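Local structure of putative O-GlcNAcase nagJ (Clostridium perfringens, 6PV5) at residues L302-E307 with I336-E341. The protein probably acts as a hexosaminidase of glycoside hydrolase family 84, this chain holding the N-terminal part of a longer protein with its catalytic barrel. Numbering follows the deposited sequence.
With EDO (1,2-ethanediol), chain F.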
loop_
_atom_site.group_PDB
_atom_site.type_symbol
_atom_site.label_atom_id
_atom_site.label_comp_id
_atom_site.label_asym_id
_atom_site.label_seq_id
_atom_site.Cartn_x
_atom_site.Cartn_y
_atom_site.Cartn_z
ATOM N N LEU A 302 -11.426 -3.539 17.523
ATOM C CA LEU A 302 -12.223 -2.945 16.455
ATOM C C LEU A 302 -13.694 -2.952 16.863
ATOM O O LEU A 302 -14.167 -3.959 17.378
ATOM C CB LEU A 302 -12.006 -3.820 15.211
ATOM C CG LEU A 302 -10.860 -3.463 14.253
ATOM C CD1 LEU A 302 -9.613 -2.877 14.899
ATOM C CD2 LEU A 302 -10.496 -4.613 13.325
ATOM N N TRP A 303 -14.419 -1.840 16.624
ATOM C CA TRP A 303 -15.875 -1.858 16.746
ATOM C C TRP A 303 -16.571 -1.627 15.402
ATOM O O TRP A 303 -17.759 -1.329 15.364
ATOM C CB TRP A 303 -16.365 -0.843 17.787
ATOM C CG TRP A 303 -15.629 -0.914 19.092
ATOM C CD1 TRP A 303 -14.578 -0.134 19.482
ATOM C CD2 TRP A 303 -15.860 -1.848 20.161
ATOM N NE1 TRP A 303 -14.152 -0.504 20.728
ATOM C CE2 TRP A 303 -14.925 -1.545 21.177
ATOM C CE3 TRP A 303 -16.780 -2.885 20.376
ATOM C CZ2 TRP A 303 -14.883 -2.249 22.382
ATOM C CZ3 TRP A 303 -16.729 -3.593 21.561
ATOM C CH2 TRP A 303 -15.790 -3.273 22.543
ATOM N N ASP A 304 -15.835 -1.714 14.294
ATOM C CA ASP A 304 -16.456 -1.463 13.000
ATOM C C ASP A 304 -17.496 -2.543 12.719
ATOM O O ASP A 304 -17.276 -3.724 12.990
ATOM C CB ASP A 304 -15.439 -1.383 11.857
ATOM C CG ASP A 304 -14.649 -2.664 11.623
ATOM O OD1 ASP A 304 -14.048 -3.168 12.588
ATOM O OD2 ASP A 304 -14.628 -3.142 10.471
ATOM N N ASP A 305 -18.635 -2.117 12.167
ATOM C CA ASP A 305 -19.618 -3.054 11.647
ATOM C C ASP A 305 -20.095 -4.012 12.750
ATOM O O ASP A 305 -19.942 -5.223 12.619
ATOM C CB ASP A 305 -19.090 -3.788 10.401
ATOM C CG ASP A 305 -18.556 -2.916 9.267
ATOM O OD1 ASP A 305 -19.288 -1.996 8.797
ATOM O OD2 ASP A 305 -17.414 -3.191 8.824
ATOM N N ILE A 306 -20.684 -3.458 13.822
ATOM C CA ILE A 306 -21.431 -4.229 14.803
ATOM C C ILE A 306 -22.745 -3.527 15.147
ATOM O O ILE A 306 -23.122 -2.530 14.519
ATOM C CB ILE A 306 -20.607 -4.498 16.077
ATOM C CG1 ILE A 306 -20.108 -3.196 16.714
ATOM C CG2 ILE A 306 -19.484 -5.487 15.794
ATOM C CD1 ILE A 306 -19.932 -3.262 18.209
ATOM N N GLU A 307 -23.404 -4.060 16.190
ATOM C CA GLU A 307 -24.744 -3.678 16.607
ATOM C C GLU A 307 -24.695 -2.590 17.680
ATOM O O GLU A 307 -25.390 -1.581 17.565
ATOM C CB GLU A 307 -25.518 -4.901 17.108
ATOM N N ILE A 336 -4.816 0.347 19.222
ATOM C CA ILE A 336 -5.406 0.893 18.008
ATOM C C ILE A 336 -6.877 0.521 18.020
ATOM O O ILE A 336 -7.220 -0.577 18.452
ATOM C CB ILE A 336 -4.703 0.297 16.775
ATOM C CG1 ILE A 336 -3.262 0.796 16.656
ATOM C CG2 ILE A 336 -5.519 0.547 15.509
ATOM C CD1 ILE A 336 -2.451 0.077 15.589
ATOM N N THR A 337 -7.740 1.447 17.588
ATOM C CA THR A 337 -9.157 1.117 17.530
ATOM C C THR A 337 -9.786 1.668 16.249
ATOM O O THR A 337 -9.180 2.473 15.543
ATOM C CB THR A 337 -9.901 1.610 18.784
ATOM O OG1 THR A 337 -11.190 1.005 18.807
ATOM C CG2 THR A 337 -10.073 3.110 18.847
ATOM N N VAL A 338 -11.020 1.229 15.980
ATOM C CA VAL A 338 -11.852 1.824 14.945
ATOM C C VAL A 338 -13.270 1.921 15.496
ATOM O O VAL A 338 -13.816 0.946 16.008
ATOM C CB VAL A 338 -11.800 1.072 13.588
ATOM C CG1 VAL A 338 -12.305 -0.350 13.707
ATOM C CG2 VAL A 338 -12.619 1.789 12.517
ATOM N N PRO A 339 -13.911 3.106 15.390
ATOM C CA PRO A 339 -15.238 3.319 15.959
ATOM C C PRO A 339 -16.345 2.678 15.122
ATOM O O PRO A 339 -16.103 2.239 13.996
ATOM C CB PRO A 339 -15.418 4.846 15.976
ATOM C CG PRO A 339 -14.161 5.435 15.368
ATOM C CD PRO A 339 -13.352 4.309 14.774
ATOM N N VAL A 340 -17.558 2.662 15.687
ATOM C CA VAL A 340 -18.757 2.292 14.958
ATOM C C VAL A 340 -18.983 3.307 13.829
ATOM O O VAL A 340 -19.255 2.906 12.704
ATOM C CB VAL A 340 -19.977 2.176 15.895
ATOM C CG1 VAL A 340 -21.285 2.052 15.127
ATOM C CG2 VAL A 340 -19.834 1.033 16.889
ATOM N N GLU A 341 -18.856 4.608 14.138
ATOM C CA GLU A 341 -19.010 5.677 13.160
ATOM C C GLU A 341 -17.643 5.964 12.547
ATOM O O GLU A 341 -16.941 6.874 12.975
ATOM C CB GLU A 341 -19.698 6.906 13.786
ATOM C CG GLU A 341 -21.157 6.662 14.154
ATOM C CD GLU A 341 -21.929 7.692 14.981
ATOM O OE1 GLU A 341 -21.320 8.643 15.534
ATOM O OE2 GLU A 341 -23.155 7.529 15.090
HETATM C C1 EDO F . -25.992 8.547 16.662
HETATM O O1 EDO F . -24.628 8.612 16.972
HETATM C C2 EDO F . -26.409 7.293 17.199
HETATM O O2 EDO F . -26.029 7.394 18.549
HETATM O O HOH W 1 -20.241 0.542 12.017
#
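W303 N donates to V338 O at 2.9 Å, with 155° at the hydrogen, the one direct hydrogen bond between 302-307 and 336-341. Follow the W303 side chain outward from there. CB rests 4.0 Å from V340 CG2, a methyl that also lies 3.5 Å from the W303 carbonyl O. CG anti to the carbonyl carbon (chi1 -49°) swings the indole across T337: V338 O lies at the ring's edge, near its plane; CD1 comes 3.6 Å from T337 OG1, oblique to the ring and hydrogen-bonded to I301 O, and NE1 is next along, 3.8 Å from the same oxygen. Beyond, the ring packs on Q314 and L318 of helix 311-326. The segments lie where neighbouring parallel strands, 298-302 and 336-338, the fourth and fifth of the (beta/alpha)8 barrel, run out into loops at their C-terminal ends; the loop after strand 298-302 carries D305, the predicted proton donor. On the side away from the indole, V338 CG1, set between backbone N and carbonyl carbon (chi1 62°), touches both L302 and D304, a tight 3.5 Å from L302 CG and also 3.5 Å from D304 OD1. D305 N reaches 336-341 through a water, which accepts from it and donates to V340 O at 2.7 Å, while the poorly ordered D305 side chain has OD1 hydrogen-bonded to Y342 OH.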